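Local coordinates for cell wall binding protein cwp8 (Peptoclostridium difficile, PDB 5J6Q) that probably anchors to the bacterial cell wall through its CWB2 modules and displays its other domains in the S-layer at the cell surface, at residues E223-Q228 against L267-H272. Residues are numbered along the deposited sequence; the frame is centred on the assembly and turned at random.
Sequences EAILTQ and LVRDLH
Val268 meets Ile225 through its CG1 methyl. This branch lies anti to the backbone N and comes 4.0 Å from Ile225 CD1; this pair is apolar.

Arg269 follows. Its aliphatic part packs on the other branch of Ile225, with CG 3.6 Å from Ile225 CG2. The chain is extended at chi2 and then bends at chi3 (-84°). Its end approaches the backbone of the facing loop, where NE donates a hydrogen bond to Leu226 O. The bond is 2.9 Å from Arg269 NE to Leu226 O, and the N-H...O angle is 159°. Leu226 O lies nearly in the plane of the guanidinium. Gln228 N sits 3.7 Å above the Arg269 guanidinium, off-centre. Arg269 NH1 forms a salt bridge with Glu231. Arg269 thus ties helix 265-280 both to the loop, through Leu226 O, and to helix 228-232, through Glu231.

One turn on from Val268, His272 comes up beside Ile225. His272 CB is 3.7 Å from Ile225 CD1, and the same methyl touches the imidazole obliquely. The two isoleucine branches thus serve different partners: CG2 rests on Arg269, while CD1 reaches Val268 and His272. Glu223 extends its carboxylate to the edge of the His272 ring. The two planes are 53° apart. The His272 ring also meets Phe220, and Phe244 edge-to-face.

Both segments belong to domain 3 of Cwp8. Helix 265-280 packs here against the end of edge strand 217-224 and the loop leading to helix 228-232. Strand 242-249, next in the mixed sheet, supplies Ser242 and Phe244, which both Ile225 and Val268 touch.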
loop_
_atom_site.group_PDB
_atom_site.type_symbol
_atom_site.label_atom_id
_atom_site.label_comp_id
_atom_site.label_asym_id
_atom_site.label_seq_id
_atom_site.Cartn_x
_atom_site.Cartn_y
_atom_site.Cartn_z
ATOM N N GLU A 223 -7.144 -14.311 -0.870
ATOM C CA GLU A 223 -5.690 -14.409 -0.947
ATOM C C GLU A 223 -5.262 -15.462 -1.974
ATOM O O GLU A 223 -5.482 -16.649 -1.765
ATOM C CB GLU A 223 -5.125 -14.750 0.441
ATOM C CG GLU A 223 -5.372 -13.635 1.444
ATOM C CD GLU A 223 -5.277 -14.102 2.886
ATOM O OE1 GLU A 223 -4.650 -13.383 3.691
ATOM O OE2 GLU A 223 -5.830 -15.172 3.218
ATOM N N ALA A 224 -4.662 -15.015 -3.082
ATOM C CA ALA A 224 -4.187 -15.861 -4.165
ATOM C C ALA A 224 -2.732 -15.509 -4.444
ATOM O O ALA A 224 -2.360 -15.172 -5.567
ATOM C CB ALA A 224 -5.031 -15.635 -5.410
ATOM N N ILE A 225 -1.913 -15.569 -3.400
ATOM C CA ILE A 225 -0.491 -15.262 -3.496
ATOM C C ILE A 225 0.302 -16.555 -3.641
ATOM O O ILE A 225 0.085 -17.493 -2.878
ATOM C CB ILE A 225 -0.051 -14.471 -2.240
ATOM C CG1 ILE A 225 -0.957 -13.243 -2.047
ATOM C CG2 ILE A 225 1.404 -14.037 -2.378
ATOM C CD1 ILE A 225 -0.635 -12.467 -0.779
ATOM N N LEU A 226 1.216 -16.609 -4.615
ATOM C CA LEU A 226 2.011 -17.811 -4.847
ATOM C C LEU A 226 3.352 -17.768 -4.121
ATOM O O LEU A 226 4.029 -16.740 -4.135
ATOM C CB LEU A 226 2.255 -17.985 -6.352
ATOM C CG LEU A 226 0.994 -17.940 -7.211
ATOM C CD1 LEU A 226 1.379 -18.020 -8.670
ATOM C CD2 LEU A 226 0.082 -19.097 -6.865
ATOM N N THR A 227 3.731 -18.885 -3.485
ATOM C CA THR A 227 4.994 -18.993 -2.777
ATOM C C THR A 227 6.125 -19.042 -3.793
ATOM O O THR A 227 5.892 -19.398 -4.949
ATOM C CB THR A 227 4.986 -20.261 -1.916
ATOM O OG1 THR A 227 3.729 -20.339 -1.243
ATOM C CG2 THR A 227 6.109 -20.272 -0.895
ATOM N N GLN A 228 7.342 -18.688 -3.375
ATOM C CA GLN A 228 8.502 -18.707 -4.255
ATOM C C GLN A 228 8.665 -20.064 -4.950
ATOM O O GLN A 228 9.239 -20.107 -6.030
ATOM C CB GLN A 228 9.771 -18.374 -3.455
ATOM C CG GLN A 228 11.008 -18.265 -4.334
ATOM C CD GLN A 228 12.237 -17.971 -3.515
ATOM O OE1 GLN A 228 12.958 -18.875 -3.088
ATOM N NE2 GLN A 228 12.506 -16.687 -3.274
ATOM N N LEU A 267 6.841 -8.444 -4.633
ATOM C CA LEU A 267 6.185 -7.205 -4.173
ATOM C C LEU A 267 4.938 -7.545 -3.345
ATOM O O LEU A 267 4.802 -7.073 -2.194
ATOM C CB LEU A 267 5.784 -6.414 -5.431
ATOM C CG LEU A 267 5.512 -4.889 -5.318
ATOM C CD1 LEU A 267 4.803 -4.546 -4.064
ATOM C CD2 LEU A 267 6.807 -4.103 -5.416
ATOM N N VAL A 268 4.040 -8.418 -3.927
ATOM C CA VAL A 268 2.785 -8.760 -3.272
ATOM C C VAL A 268 2.976 -9.535 -2.017
ATOM O O VAL A 268 2.256 -9.276 -1.018
ATOM C CB VAL A 268 1.819 -9.562 -4.221
ATOM C CG1 VAL A 268 0.498 -9.782 -3.526
ATOM C CG2 VAL A 268 1.590 -8.810 -5.541
ATOM N N ARG A 269 3.882 -10.518 -2.047
ATOM C CA ARG A 269 4.101 -11.305 -0.834
ATOM C C ARG A 269 4.641 -10.320 0.251
ATOM O O ARG A 269 4.204 -10.322 1.391
ATOM C CB ARG A 269 5.164 -12.415 -1.093
ATOM C CG ARG A 269 4.696 -13.865 -0.958
ATOM C CD ARG A 269 5.846 -14.831 -1.277
ATOM N NE ARG A 269 5.950 -15.058 -2.719
ATOM C CZ ARG A 269 7.040 -14.797 -3.439
ATOM N NH1 ARG A 269 7.041 -15.012 -4.756
ATOM N NH2 ARG A 269 8.136 -14.326 -2.852
ATOM N N ASP A 270 5.591 -9.483 -0.155
ATOM C CA ASP A 270 6.242 -8.521 0.752
ATOM C C ASP A 270 5.236 -7.534 1.338
ATOM O O ASP A 270 5.124 -7.372 2.589
ATOM C CB ASP A 270 7.376 -7.851 -0.030
ATOM C CG ASP A 270 8.543 -8.806 -0.113
ATOM O OD1 ASP A 270 8.505 -9.849 0.575
ATOM O OD2 ASP A 270 9.491 -8.525 -0.855
ATOM N N LEU A 271 4.405 -6.967 0.434
ATOM C CA LEU A 271 3.361 -6.049 0.858
ATOM C C LEU A 271 2.416 -6.735 1.775
ATOM O O LEU A 271 1.941 -6.160 2.780
ATOM C CB LEU A 271 2.585 -5.500 -0.378
ATOM C CG LEU A 271 1.259 -4.847 0.034
ATOM C CD1 LEU A 271 1.549 -3.650 0.909
ATOM C CD2 LEU A 271 0.465 -4.352 -1.176
ATOM N N HIS A 272 2.072 -7.992 1.454
ATOM C CA HIS A 272 1.104 -8.710 2.351
ATOM C C HIS A 272 1.778 -8.907 3.708
ATOM O O HIS A 272 1.146 -8.753 4.750
ATOM C CB HIS A 272 0.687 -10.055 1.733
ATOM C CG HIS A 272 -0.279 -10.780 2.611
ATOM N ND1 HIS A 272 -1.645 -10.753 2.392
ATOM C CD2 HIS A 272 -0.079 -11.531 3.719
ATOM C CE1 HIS A 272 -2.224 -11.482 3.337
ATOM N NE2 HIS A 272 -1.309 -11.959 4.153
#